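Local coordinates for putative lipoprotein (Parabacteroides distasonis ATCC 8503, PDB 3JX8) that is of unknown function but, as a putative lipoprotein with an adhesin-like head domain, may take part in cell adhesion or lipid binding, at residues C163-S168 with G188-F193; K41-S46 with N94-K99; K137-E142 with Q157-S162; E51-Y56 with L84-Y89. All blocks are in the same frame, centred on the assembly; numbering follows the deposited sequence.

Contact 1 (C163-S168 with G188-F193)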
loop_
_atom_site.group_PDB
_atom_site.type_symbol
_atom_site.label_atom_id
_atom_site.label_comp_id
_atom_site.label_asym_id
_atom_site.label_seq_id
_atom_site.Cartn_x
_atom_site.Cartn_y
_atom_site.Cartn_z
ATOM N N CYS A 163 -13.086 2.499 -0.156
ATOM C CA CYS A 163 -12.117 2.024 -1.159
ATOM C C CYS A 163 -10.690 2.276 -0.743
ATOM O O CYS A 163 -10.328 3.436 -0.444
ATOM C CB CYS A 163 -12.327 2.735 -2.495
ATOM S SG CYS A 163 -13.980 2.621 -3.126
ATOM N N SER A 164 -9.878 1.218 -0.785
ATOM C CA SER A 164 -8.453 1.286 -0.524
ATOM C C SER A 164 -7.697 0.662 -1.685
ATOM O O SER A 164 -7.944 -0.491 -2.072
ATOM C CB SER A 164 -8.115 0.543 0.735
ATOM O OG SER A 164 -8.907 1.030 1.784
ATOM N N LEU A 165 -6.750 1.424 -2.204
ATOM C CA LEU A 165 -5.959 1.069 -3.363
ATOM C C LEU A 165 -4.490 1.103 -2.964
ATOM O O LEU A 165 -3.998 2.136 -2.487
ATOM C CB LEU A 165 -6.230 2.105 -4.460
ATOM C CG LEU A 165 -5.367 2.143 -5.715
ATOM C CD1 LEU A 165 -5.166 0.774 -6.310
ATOM C CD2 LEU A 165 -6.054 3.101 -6.712
ATOM N N ALA A 166 -3.797 -0.030 -3.079
ATOM C CA ALA A 166 -2.333 -0.069 -2.935
ATOM C C ALA A 166 -1.786 -0.243 -4.333
ATOM O O ALA A 166 -2.342 -0.998 -5.149
ATOM C CB ALA A 166 -1.857 -1.213 -2.001
ATOM N N SER A 167 -0.690 0.448 -4.612
ATOM C CA SER A 167 0.019 0.348 -5.881
ATOM C C SER A 167 -0.597 1.222 -6.966
ATOM O O SER A 167 -1.122 2.293 -6.666
ATOM C CB SER A 167 0.213 -1.115 -6.328
ATOM O OG SER A 167 1.357 -1.238 -7.175
ATOM N N SER A 168 -0.508 0.790 -8.219
ATOM C CA SER A 168 -0.660 1.690 -9.363
ATOM C C SER A 168 -1.994 1.623 -10.086
ATOM O O SER A 168 -2.195 2.340 -11.062
ATOM C CB SER A 168 0.460 1.386 -10.382
ATOM O OG SER A 168 0.342 0.054 -10.844
ATOM N N GLY A 188 -1.523 4.945 -7.795
ATOM C CA GLY A 188 -2.807 4.723 -8.428
ATOM C C GLY A 188 -3.830 5.848 -8.249
ATOM O O GLY A 188 -3.536 6.917 -7.681
ATOM N N GLU A 189 -5.056 5.568 -8.671
ATOM C CA GLU A 189 -6.066 6.601 -8.767
ATOM C C GLU A 189 -7.452 6.098 -8.394
ATOM O O GLU A 189 -7.876 5.022 -8.838
ATOM C CB GLU A 189 -6.054 7.120 -10.205
ATOM C CG GLU A 189 -7.091 8.118 -10.463
ATOM C CD GLU A 189 -7.044 8.698 -11.851
ATOM O OE1 GLU A 189 -6.402 8.120 -12.776
ATOM O OE2 GLU A 189 -7.688 9.742 -12.000
ATOM N N ILE A 190 -8.141 6.865 -7.547
ATOM C CA ILE A 190 -9.554 6.653 -7.305
ATOM C C ILE A 190 -10.324 7.722 -8.086
ATOM O O ILE A 190 -10.028 8.927 -8.011
ATOM C CB ILE A 190 -9.926 6.675 -5.840
ATOM C CG1 ILE A 190 -9.326 5.470 -5.127
ATOM C CG2 ILE A 190 -11.469 6.634 -5.693
ATOM C CD1 ILE A 190 -9.520 5.466 -3.604
ATOM N N LYS A 191 -11.293 7.273 -8.875
ATOM C CA LYS A 191 -12.119 8.170 -9.662
ATOM C C LYS A 191 -13.534 8.118 -9.115
ATOM O O LYS A 191 -14.247 7.111 -9.262
ATOM C CB LYS A 191 -12.159 7.736 -11.121
ATOM C CG LYS A 191 -10.867 7.779 -11.868
ATOM C CD LYS A 191 -11.152 7.387 -13.314
ATOM C CE LYS A 191 -9.934 7.512 -14.188
ATOM N NZ LYS A 191 -10.163 6.757 -15.468
ATOM N N ALA A 192 -13.943 9.197 -8.481
ATOM C CA ALA A 192 -15.229 9.208 -7.806
ATOM C C ALA A 192 -15.970 10.512 -7.972
ATOM O O ALA A 192 -16.810 10.831 -7.157
ATOM C CB ALA A 192 -15.049 8.843 -6.323
ATOM N N PHE A 193 -15.699 11.240 -9.045
ATOM C CA PHE A 193 -16.418 12.489 -9.310
ATOM C C PHE A 193 -17.916 12.272 -9.520
ATOM O O PHE A 193 -18.685 13.151 -9.204
ATOM C CB PHE A 193 -15.885 13.218 -10.562
ATOM C CG PHE A 193 -14.732 14.178 -10.317
ATOM C CD1 PHE A 193 -14.588 14.883 -9.126
ATOM C CD2 PHE A 193 -13.847 14.458 -11.353
ATOM C CE1 PHE A 193 -13.526 15.789 -8.957
ATOM C CE2 PHE A 193 -12.796 15.372 -11.185
ATOM C CZ PHE A 193 -12.648 16.024 -9.994
#

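Contact 2 (K41-S46 with N94-K99)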
loop_
_atom_site.group_PDB
_atom_site.type_symbol
_atom_site.label_atom_id
_atom_site.label_comp_id
_atom_site.label_asym_id
_atom_site.label_seq_id
_atom_site.Cartn_x
_atom_site.Cartn_y
_atom_site.Cartn_z
ATOM N N LYS A 41 -32.358 -18.826 -6.448
ATOM C CA LYS A 41 -32.328 -20.145 -7.050
ATOM C C LYS A 41 -31.265 -20.989 -6.370
ATOM O O LYS A 41 -30.422 -20.490 -5.613
ATOM C CB LYS A 41 -31.978 -20.066 -8.532
ATOM C CG LYS A 41 -33.001 -19.355 -9.394
ATOM C CD LYS A 41 -32.491 -19.191 -10.830
ATOM C CE LYS A 41 -33.601 -18.648 -11.758
ATOM N NZ LYS A 41 -33.074 -17.810 -12.911
ATOM N N ALA A 42 -31.299 -22.274 -6.668
ATOM C CA ALA A 42 -30.293 -23.202 -6.181
ATOM C C ALA A 42 -28.881 -22.704 -6.507
ATOM O O ALA A 42 -28.649 -22.120 -7.565
ATOM C CB ALA A 42 -30.523 -24.589 -6.803
ATOM N N PRO A 43 -27.931 -22.930 -5.608
ATOM C CA PRO A 43 -26.561 -22.527 -5.943
ATOM C C PRO A 43 -26.051 -23.314 -7.158
ATOM O O PRO A 43 -26.387 -24.491 -7.336
ATOM C CB PRO A 43 -25.773 -22.842 -4.681
ATOM C CG PRO A 43 -26.531 -23.933 -4.031
ATOM C CD PRO A 43 -27.995 -23.719 -4.370
ATOM N N TYR A 44 -25.292 -22.642 -8.008
ATOM C CA TYR A 44 -24.929 -23.195 -9.300
ATOM C C TYR A 44 -23.504 -22.857 -9.642
ATOM O O TYR A 44 -23.062 -21.752 -9.365
ATOM C CB TYR A 44 -25.847 -22.603 -10.368
ATOM C CG TYR A 44 -25.526 -23.040 -11.786
ATOM C CD1 TYR A 44 -25.951 -24.271 -12.267
ATOM C CD2 TYR A 44 -24.823 -22.210 -12.643
ATOM C CE1 TYR A 44 -25.671 -24.664 -13.555
ATOM C CE2 TYR A 44 -24.536 -22.590 -13.922
ATOM C CZ TYR A 44 -24.969 -23.816 -14.381
ATOM O OH TYR A 44 -24.681 -24.199 -15.669
ATOM N N LEU A 45 -22.792 -23.811 -10.227
ATOM C CA LEU A 45 -21.467 -23.551 -10.746
ATOM C C LEU A 45 -21.260 -24.269 -12.056
ATOM O O LEU A 45 -21.462 -25.480 -12.162
ATOM C CB LEU A 45 -20.384 -24.009 -9.780
ATOM C CG LEU A 45 -18.933 -23.876 -10.261
ATOM C CD1 LEU A 45 -18.532 -22.409 -10.624
ATOM C CD2 LEU A 45 -17.989 -24.510 -9.237
ATOM N N SER A 46 -20.770 -23.517 -13.025
ATOM C CA SER A 46 -20.342 -24.062 -14.292
ATOM C C SER A 46 -18.978 -23.476 -14.672
ATOM O O SER A 46 -18.771 -22.279 -14.543
ATOM C CB SER A 46 -21.385 -23.703 -15.356
ATOM O OG SER A 46 -20.874 -23.915 -16.657
ATOM N N ASN A 94 -23.682 -18.755 -9.118
ATOM C CA ASN A 94 -24.521 -17.964 -8.256
ATOM C C ASN A 94 -24.688 -18.567 -6.863
ATOM O O ASN A 94 -24.465 -19.768 -6.643
ATOM C CB ASN A 94 -25.863 -17.699 -8.919
ATOM C CG ASN A 94 -26.624 -18.971 -9.252
ATOM O OD1 ASN A 94 -27.279 -19.565 -8.390
ATOM N ND2 ASN A 94 -26.568 -19.367 -10.503
ATOM N N SER A 95 -25.024 -17.707 -5.914
ATOM C CA SER A 95 -25.300 -18.122 -4.532
ATOM C C SER A 95 -26.279 -17.117 -3.983
ATOM O O SER A 95 -26.621 -16.140 -4.675
ATOM C CB SER A 95 -24.039 -18.154 -3.669
ATOM O OG SER A 95 -23.545 -16.852 -3.438
ATOM N N LYS A 96 -26.736 -17.342 -2.754
ATOM C CA LYS A 96 -27.753 -16.468 -2.183
ATOM C C LYS A 96 -27.172 -15.087 -1.896
ATOM O O LYS A 96 -27.825 -14.083 -2.149
ATOM C CB LYS A 96 -28.379 -17.097 -0.939
ATOM C CG LYS A 96 -28.943 -18.538 -1.188
ATOM C CD LYS A 96 -30.452 -18.599 -1.380
ATOM C CE LYS A 96 -30.964 -19.865 -2.168
ATOM N NZ LYS A 96 -30.215 -21.147 -1.893
ATOM N N GLU A 97 -25.929 -15.030 -1.426
ATOM C CA GLU A 97 -25.303 -13.762 -1.045
ATOM C C GLU A 97 -23.791 -13.859 -1.199
ATOM O O GLU A 97 -23.225 -14.927 -0.970
ATOM C CB GLU A 97 -25.631 -13.485 0.414
ATOM C CG GLU A 97 -25.011 -12.229 1.001
ATOM C CD GLU A 97 -25.369 -12.049 2.480
ATOM O OE1 GLU A 97 -25.873 -13.031 3.084
ATOM O OE2 GLU A 97 -25.142 -10.942 3.033
ATOM N N LEU A 98 -23.147 -12.749 -1.552
ATOM C CA LEU A 98 -21.686 -12.691 -1.600
ATOM C C LEU A 98 -21.203 -11.616 -0.647
ATOM O O LEU A 98 -21.303 -10.423 -0.936
ATOM C CB LEU A 98 -21.203 -12.392 -3.011
ATOM C CG LEU A 98 -19.685 -12.284 -3.221
ATOM C CD1 LEU A 98 -18.962 -13.622 -2.871
ATOM C CD2 LEU A 98 -19.449 -11.850 -4.641
ATOM N N LYS A 99 -20.702 -12.051 0.496
ATOM C CA LYS A 99 -20.212 -11.149 1.508
ATOM C C LYS A 99 -18.780 -10.776 1.242
ATOM O O LYS A 99 -18.372 -9.682 1.567
ATOM C CB LYS A 99 -20.266 -11.781 2.890
ATOM C CG LYS A 99 -21.617 -12.269 3.309
ATOM C CD LYS A 99 -21.592 -12.762 4.753
ATOM C CE LYS A 99 -22.975 -13.227 5.198
ATOM N NZ LYS A 99 -22.975 -13.456 6.683
#

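Contact 3 (K137-E142 with Q157-S162)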
loop_
_atom_site.group_PDB
_atom_site.type_symbol
_atom_site.label_atom_id
_atom_site.label_comp_id
_atom_site.label_asym_id
_atom_site.label_seq_id
_atom_site.Cartn_x
_atom_site.Cartn_y
_atom_site.Cartn_z
ATOM N N LYS A 137 -27.230 -1.806 -4.217
ATOM C CA LYS A 137 -27.945 -1.008 -3.243
ATOM C C LYS A 137 -27.886 -1.680 -1.894
ATOM O O LYS A 137 -28.038 -2.889 -1.800
ATOM C CB LYS A 137 -29.381 -0.857 -3.711
ATOM C CG LYS A 137 -30.306 -0.157 -2.770
ATOM C CD LYS A 137 -31.679 0.122 -3.446
ATOM C CE LYS A 137 -32.591 1.001 -2.573
ATOM N NZ LYS A 137 -34.038 0.941 -3.023
ATOM N N GLY A 138 -27.649 -0.906 -0.842
ATOM C CA GLY A 138 -27.588 -1.464 0.500
ATOM C C GLY A 138 -26.722 -0.711 1.493
ATOM O O GLY A 138 -26.480 0.501 1.358
ATOM N N TYR A 139 -26.241 -1.442 2.498
ATOM C CA TYR A 139 -25.577 -0.820 3.624
ATOM C C TYR A 139 -24.115 -0.470 3.365
ATOM O O TYR A 139 -23.741 0.692 3.453
ATOM C CB TYR A 139 -25.731 -1.687 4.860
ATOM C CG TYR A 139 -24.966 -1.190 6.061
ATOM C CD1 TYR A 139 -25.383 -0.065 6.763
ATOM C CD2 TYR A 139 -23.825 -1.863 6.508
ATOM C CE1 TYR A 139 -24.683 0.384 7.887
ATOM C CE2 TYR A 139 -23.128 -1.433 7.617
ATOM C CZ TYR A 139 -23.563 -0.306 8.308
ATOM O OH TYR A 139 -22.845 0.119 9.410
ATOM N N LYS A 140 -23.300 -1.463 3.044
ATOM C CA LYS A 140 -21.870 -1.237 2.907
ATOM C C LYS A 140 -21.210 -2.008 1.768
ATOM O O LYS A 140 -21.403 -3.228 1.627
ATOM C CB LYS A 140 -21.174 -1.535 4.228
ATOM C CG LYS A 140 -19.676 -1.341 4.148
ATOM C CD LYS A 140 -19.007 -1.151 5.487
ATOM C CE LYS A 140 -17.481 -0.814 5.270
ATOM N NZ LYS A 140 -16.859 -0.118 6.464
ATOM N N LEU A 141 -20.470 -1.282 0.930
ATOM C CA LEU A 141 -19.561 -1.868 -0.048
ATOM C C LEU A 141 -18.111 -1.460 0.276
ATOM O O LEU A 141 -17.795 -0.269 0.481
ATOM C CB LEU A 141 -19.901 -1.425 -1.459
ATOM C CG LEU A 141 -18.997 -1.968 -2.598
ATOM C CD1 LEU A 141 -19.064 -3.512 -2.711
ATOM C CD2 LEU A 141 -19.364 -1.282 -3.928
ATOM N N GLU A 142 -17.224 -2.448 0.286
ATOM C CA GLU A 142 -15.793 -2.203 0.455
ATOM C C GLU A 142 -15.059 -2.759 -0.761
ATOM O O GLU A 142 -15.274 -3.917 -1.148
ATOM C CB GLU A 142 -15.338 -2.862 1.732
ATOM C CG GLU A 142 -13.999 -2.448 2.186
ATOM C CD GLU A 142 -13.634 -3.004 3.550
ATOM O OE1 GLU A 142 -14.428 -2.833 4.497
ATOM O OE2 GLU A 142 -12.536 -3.580 3.679
ATOM N N GLN A 157 -25.785 2.657 -4.682
ATOM C CA GLN A 157 -26.639 3.400 -3.776
ATOM C C GLN A 157 -26.427 2.772 -2.405
ATOM O O GLN A 157 -26.989 1.714 -2.096
ATOM C CB GLN A 157 -28.100 3.301 -4.208
ATOM C CG GLN A 157 -28.968 4.320 -3.530
ATOM C CD GLN A 157 -30.460 4.134 -3.780
ATOM O OE1 GLN A 157 -30.885 3.320 -4.594
ATOM N NE2 GLN A 157 -31.260 4.896 -3.057
ATOM N N LEU A 158 -25.582 3.420 -1.599
ATOM C CA LEU A 158 -25.081 2.841 -0.371
ATOM C C LEU A 158 -25.138 3.817 0.803
ATOM O O LEU A 158 -25.015 5.030 0.635
ATOM C CB LEU A 158 -23.613 2.417 -0.579
ATOM C CG LEU A 158 -23.313 1.324 -1.610
ATOM C CD1 LEU A 158 -21.829 1.317 -1.955
ATOM C CD2 LEU A 158 -23.795 -0.027 -1.098
ATOM N N ASP A 159 -25.266 3.268 2.009
ATOM C CA ASP A 159 -25.034 4.049 3.214
ATOM C C ASP A 159 -23.541 4.320 3.390
ATOM O O ASP A 159 -23.151 5.414 3.795
ATOM C CB ASP A 159 -25.566 3.316 4.450
ATOM C CG ASP A 159 -27.054 3.085 4.384
ATOM O OD1 ASP A 159 -27.765 3.963 3.853
ATOM O OD2 ASP A 159 -27.531 2.028 4.845
ATOM N N ASN A 160 -22.726 3.308 3.108
ATOM C CA ASN A 160 -21.288 3.351 3.347
ATOM C C ASN A 160 -20.483 2.764 2.222
ATOM O O ASN A 160 -20.786 1.672 1.759
ATOM C CB ASN A 160 -20.992 2.577 4.609
ATOM C CG ASN A 160 -21.735 3.135 5.772
ATOM O OD1 ASN A 160 -21.356 4.176 6.322
ATOM N ND2 ASN A 160 -22.833 2.499 6.120
ATOM N N LEU A 161 -19.443 3.478 1.800
ATOM C CA LEU A 161 -18.521 2.991 0.774
ATOM C C LEU A 161 -17.111 3.169 1.269
ATOM O O LEU A 161 -16.738 4.250 1.746
ATOM C CB LEU A 161 -18.677 3.773 -0.524
ATOM C CG LEU A 161 -17.638 3.449 -1.625
ATOM C CD1 LEU A 161 -17.782 2.011 -2.152
ATOM C CD2 LEU A 161 -17.718 4.467 -2.779
ATOM N N SER A 162 -16.295 2.137 1.127
ATOM C CA SER A 162 -14.895 2.267 1.457
ATOM C C SER A 162 -14.027 1.701 0.348
ATOM O O SER A 162 -14.204 0.545 -0.043
ATOM C CB SER A 162 -14.634 1.524 2.753
ATOM O OG SER A 162 -13.257 1.439 2.963
HETATM O O HOH W 1 -14.130 0.147 6.077
#

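Contact 4 (E51-Y56 with L84-Y89)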
loop_
_atom_site.group_PDB
_atom_site.type_symbol
_atom_site.label_atom_id
_atom_site.label_comp_id
_atom_site.label_asym_id
_atom_site.label_seq_id
_atom_site.Cartn_x
_atom_site.Cartn_y
_atom_site.Cartn_z
ATOM N N GLU A 51 -10.076 -28.996 -21.868
ATOM C CA GLU A 51 -10.388 -30.222 -21.142
ATOM C C GLU A 51 -9.207 -30.698 -20.294
ATOM O O GLU A 51 -9.388 -31.237 -19.196
ATOM C CB GLU A 51 -10.838 -31.332 -22.093
ATOM C CG GLU A 51 -9.759 -31.794 -23.054
ATOM C CD GLU A 51 -10.265 -32.704 -24.177
ATOM O OE1 GLU A 51 -11.361 -33.326 -24.066
ATOM O OE2 GLU A 51 -9.503 -32.818 -25.154
ATOM N N ASN A 52 -7.996 -30.494 -20.790
ATOM C CA ASN A 52 -6.819 -30.957 -20.071
ATOM C C ASN A 52 -6.517 -30.166 -18.781
ATOM O O ASN A 52 -5.888 -30.685 -17.882
ATOM C CB ASN A 52 -5.612 -31.001 -21.007
ATOM C CG ASN A 52 -5.220 -29.631 -21.515
ATOM O OD1 ASN A 52 -6.056 -28.854 -21.953
ATOM N ND2 ASN A 52 -3.924 -29.338 -21.472
ATOM N N LEU A 53 -7.010 -28.943 -18.663
ATOM C CA LEU A 53 -6.666 -28.103 -17.531
ATOM C C LEU A 53 -7.481 -28.399 -16.238
ATOM O O LEU A 53 -7.032 -28.043 -15.135
ATOM C CB LEU A 53 -6.777 -26.636 -17.943
ATOM C CG LEU A 53 -5.807 -26.220 -19.057
ATOM C CD1 LEU A 53 -5.917 -24.696 -19.366
ATOM C CD2 LEU A 53 -4.354 -26.654 -18.738
ATOM N N PHE A 54 -8.630 -29.085 -16.345
ATOM C CA PHE A 54 -9.417 -29.431 -15.142
ATOM C C PHE A 54 -8.611 -30.225 -14.114
ATOM O O PHE A 54 -8.796 -30.059 -12.940
ATOM C CB PHE A 54 -10.676 -30.260 -15.482
ATOM C CG PHE A 54 -11.819 -29.444 -16.026
ATOM C CD1 PHE A 54 -12.539 -28.607 -15.201
ATOM C CD2 PHE A 54 -12.185 -29.527 -17.356
ATOM C CE1 PHE A 54 -13.597 -27.851 -15.688
ATOM C CE2 PHE A 54 -13.257 -28.773 -17.838
ATOM C CZ PHE A 54 -13.949 -27.934 -17.000
ATOM N N ASP A 55 -7.747 -31.112 -14.581
ATOM C CA ASP A 55 -6.869 -31.889 -13.714
ATOM C C ASP A 55 -5.928 -31.026 -12.885
ATOM O O ASP A 55 -5.386 -31.522 -11.895
ATOM C CB ASP A 55 -5.988 -32.838 -14.539
ATOM C CG ASP A 55 -6.783 -33.964 -15.204
ATOM O OD1 ASP A 55 -7.873 -34.294 -14.680
ATOM O OD2 ASP A 55 -6.343 -34.487 -16.270
ATOM N N TYR A 56 -5.729 -29.772 -13.291
ATOM C CA TYR A 56 -4.826 -28.851 -12.610
ATOM C C TYR A 56 -5.538 -27.783 -11.794
ATOM O O TYR A 56 -4.895 -26.888 -11.283
ATOM C CB TYR A 56 -3.921 -28.186 -13.642
ATOM C CG TYR A 56 -3.058 -29.182 -14.350
ATOM C CD1 TYR A 56 -3.506 -29.812 -15.504
ATOM C CD2 TYR A 56 -1.800 -29.541 -13.854
ATOM C CE1 TYR A 56 -2.735 -30.755 -16.162
ATOM C CE2 TYR A 56 -1.027 -30.480 -14.511
ATOM C CZ TYR A 56 -1.513 -31.070 -15.677
ATOM O OH TYR A 56 -0.788 -31.998 -16.362
ATOM N N LEU A 84 -1.341 -21.986 -15.668
ATOM C CA LEU A 84 -2.235 -22.540 -16.664
ATOM C C LEU A 84 -2.385 -21.521 -17.798
ATOM O O LEU A 84 -2.536 -20.337 -17.548
ATOM C CB LEU A 84 -3.584 -22.860 -16.034
ATOM C CG LEU A 84 -3.546 -23.756 -14.779
ATOM C CD1 LEU A 84 -4.936 -24.070 -14.276
ATOM C CD2 LEU A 84 -2.794 -25.018 -15.006
ATOM N N ARG A 85 -2.315 -21.992 -19.040
ATOM C CA ARG A 85 -2.535 -21.132 -20.190
ATOM C C ARG A 85 -3.724 -21.665 -20.988
ATOM O O ARG A 85 -3.529 -22.392 -21.967
ATOM C CB ARG A 85 -1.282 -21.082 -21.077
ATOM C CG ARG A 85 -0.009 -20.692 -20.363
ATOM C CD ARG A 85 -0.071 -19.328 -19.776
ATOM N NE ARG A 85 1.199 -19.010 -19.126
ATOM C CZ ARG A 85 2.322 -18.618 -19.748
ATOM N NH1 ARG A 85 2.370 -18.449 -21.059
ATOM N NH2 ARG A 85 3.420 -18.379 -19.044
ATOM N N PRO A 86 -4.949 -21.324 -20.565
ATOM C CA PRO A 86 -6.124 -21.775 -21.297
ATOM C C PRO A 86 -6.307 -21.041 -22.608
ATOM O O PRO A 86 -5.816 -19.936 -22.759
ATOM C CB PRO A 86 -7.286 -21.461 -20.340
ATOM C CG PRO A 86 -6.790 -20.453 -19.443
ATOM C CD PRO A 86 -5.324 -20.649 -19.314
ATOM N N THR A 87 -6.984 -21.683 -23.559
ATOM C CA THR A 87 -7.426 -21.011 -24.772
ATOM C C THR A 87 -8.815 -20.405 -24.536
ATOM O O THR A 87 -9.182 -19.472 -25.215
ATOM C CB THR A 87 -7.412 -21.942 -25.997
ATOM O OG1 THR A 87 -8.328 -23.016 -25.815
ATOM C CG2 THR A 87 -6.014 -22.511 -26.219
ATOM N N VAL A 88 -9.555 -20.902 -23.545
ATOM C CA VAL A 88 -10.891 -20.393 -23.199
ATOM C C VAL A 88 -11.029 -20.663 -21.718
ATOM O O VAL A 88 -10.639 -21.732 -21.269
ATOM C CB VAL A 88 -12.038 -21.223 -23.873
ATOM C CG1 VAL A 88 -13.414 -20.621 -23.537
ATOM C CG2 VAL A 88 -11.867 -21.289 -25.347
ATOM N N TYR A 89 -11.586 -19.734 -20.956
ATOM C CA TYR A 89 -11.769 -19.954 -19.522
ATOM C C TYR A 89 -12.879 -19.053 -19.032
ATOM O O TYR A 89 -12.707 -17.837 -18.957
ATOM C CB TYR A 89 -10.454 -19.739 -18.775
ATOM C CG TYR A 89 -10.422 -20.149 -17.314
ATOM C CD1 TYR A 89 -11.441 -20.907 -16.717
ATOM C CD2 TYR A 89 -9.334 -19.803 -16.523
ATOM C CE1 TYR A 89 -11.376 -21.263 -15.376
ATOM C CE2 TYR A 89 -9.264 -20.185 -15.182
ATOM C CZ TYR A 89 -10.284 -20.900 -14.618
ATOM O OH TYR A 89 -10.188 -21.277 -13.306
#

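Contact 1 (C163-S168 with G188-F193)
The backbone N-H of G188 donates to S167 O over 2.9 Å, a bent hydrogen bond with 132° at the proton, and the donor stands somewhat out of the carbonyl plane. Here the chain has just left strand 160-166, and with no side chain on G188 the two backbones come close, the CA atoms of S168 and G188 lying 3.8 Å apart. Back along strand 160-166 from this bond, the contact is apolar. L165 has CG anti to its backbone N (chi1 169°), and its CD2 branch lies against the backbone of E189, 3.3 Å from E189 N and 3.4 Å from E189 O. The same methyl reaches I190 CG1 at 4.3 Å. I190 turns its CD1 end to C163, meeting C163 CB at 4.1 Å and lying in van der Waals contact with C163 O, whose hydrogen bond comes from N183 ND2. Strands 163-166 and 189-192 run at 152° with their axes 8.2 Å apart, too far for strand pairing. They belong to two walls of a parallel beta-solenoid, consistent with the pectate-lyase-like clan, and L165, C163 and I190 fill its interior. I171, F182 and V184 extend this apolar layer. A166 and S167 look away from it, packing on A185 and G186 of the second subunit, and the S167 side chain lies about 5 Å from a sulfate ion, probably from the crystallisation liquor.

Contact 2 (K41-S46 with N94-K99)
Y44 and N94 form an antiparallel hydrogen-bonded pair: N94 N donates to Y44 O over 3.1 Å, and Y44 N donates back to N94 O over 3.3 Å. The second bond is long but fairly straight, 165° at the proton. N94 O also receives a CA-H contact from P43 CA at 3.5 Å, and thus meets two successive residues of the facing segment. On the side-chain level, CG of N94 packs against Y44 CB at 3.9 Å, with the amide and the phenol ring nearly parallel, 10° apart, though their side chains cross obliquely. CG of N94 sits between its own backbone N and carbonyl carbon (chi1 60°), which brings it toward Y44. Further out, the K96 chain bends at chi2, and its CE comes to 3.5 Å from K41 O, while NZ lies 4.2 Å from P43 CD.

A second shell holds these groups. S93 OG hydrogen-bonds to Y44 O, the Y44 hydroxyl reaches E17 OE2, D22 OD1 accepts from K96 N, and the backbone of S95 is bonded to S39. Y44 with N94 is the one bridge between the segments, which lie at the surface. Strand 44-50 lies between strands 13-17 and 89-95, antiparallel to both, and 89-95 in turn runs parallel to strand 33-38 on its other flank.

Contact 3 (K137-E142 with Q157-S162)
The Y139 ring carries N160 ND2 over one face, 3.3 Å above the plane and offset toward the rim near CE1, while D159 OD2 lies at its edge, 3.6 Å from Y139 CD1. The ring stands steeply to both groups, 68° from the amide and 71° from the carboxylate. N160 CG lies anti to its carbonyl carbon (chi1 -58°), on the side of its backbone N. Y139 O takes that backbone N-H at 2.8 Å and, weakly, the side-chain ND2, which ties the amide near the ring; N160 OD1 has a weak bond to R179. This is the corner of a parallel beta-solenoid, where successive coils stack in register. On one flank G138 N donates to Q157 O and D159 N to G138 O; on the other, L141 N donates to N160 O and S162 N to L141 O. Inside, L158 CD1 presses on L141 CB at 3.4 Å, a tight contact, while L141 CD2 runs beside L161 CD1 at 4.1 Å. Outside, a water accepts from K140 NZ at 2.8 Å and is held weakly by E142 OE1; E142 OE2 bonds to N144. Strand 140-146 is set between strands 120-125 and 160-166; before the corner, strand 136-137 lies between 115-117 and 156-158.

Contact 4 (E51-Y56 with L84-Y89)
L53, Y56 and L84 all hold CG anti to the carbonyl carbon, with chi1 of -63° in L53 and -54° in L84; this places CG of each beside its backbone N, and the CB atoms of all three point toward the facing segment. The contact lies toward the N-terminal end of the beta-solenoid, where residues 51-55, with helical backbone angles, join strand 44-50 to strand 57-62. One backbone bond, Y56 N to L53 O at 2.8 Å, closes this turn. L53 and Y56 meet 84-89 through apolar side-chain contacts. L84 CD2 is the shared atom: it rests on Y56 CB at 3.6 Å and lies farther, at 4.4 Å, from L53 CD2. Its sister methyl, L84 CD1, approaches the backbone oxygen Y56 O. The tyrosine ring itself is turned so that N52 O and L53 O lie at its edge, in its plane, and it meets Y82 edge-to-face.

I7 of strand 6-8, the strand that pairs with 83-85, touches L53, Y56 and L84 alike and adds to the apolar cluster. Polar bonds nearby include the salt bridge of R85 with D83 and the bond of T87 OG1 to D50, and D55 OD2 holds a bound glycerol, probably from the crystallisation liquor. The other branch of L53 works separately, crossing the P86 ring at about a right angle, with L53 CD1 3.5 Å from P86 CA and 3.6 Å from P86 CB.

Overall arrangement
The four contacts follow the solenoid lengthwise. Contacts 1 and 3 share strand 160-166: contact 3 joins it to the adjacent coil at a corner, and contact 1 spans the interior from its far end, with centres about 17 Å apart. Contacts 2 and 4 belong to the N-terminal part; contact 4 lies within the chain excursion that contact 2 brackets, their centres about 23 Å apart and nearest atoms about 7 Å. Contacts 3 and 4 are farthest from each other, about 36 Å between centres. None of the contacts is tied to an assigned active site. A sulfate lies by contact 1, and glycerol by contacts 2 and 4, all probably from the crystallisation liquor. Among the four, contact 1 alone meets the second subunit.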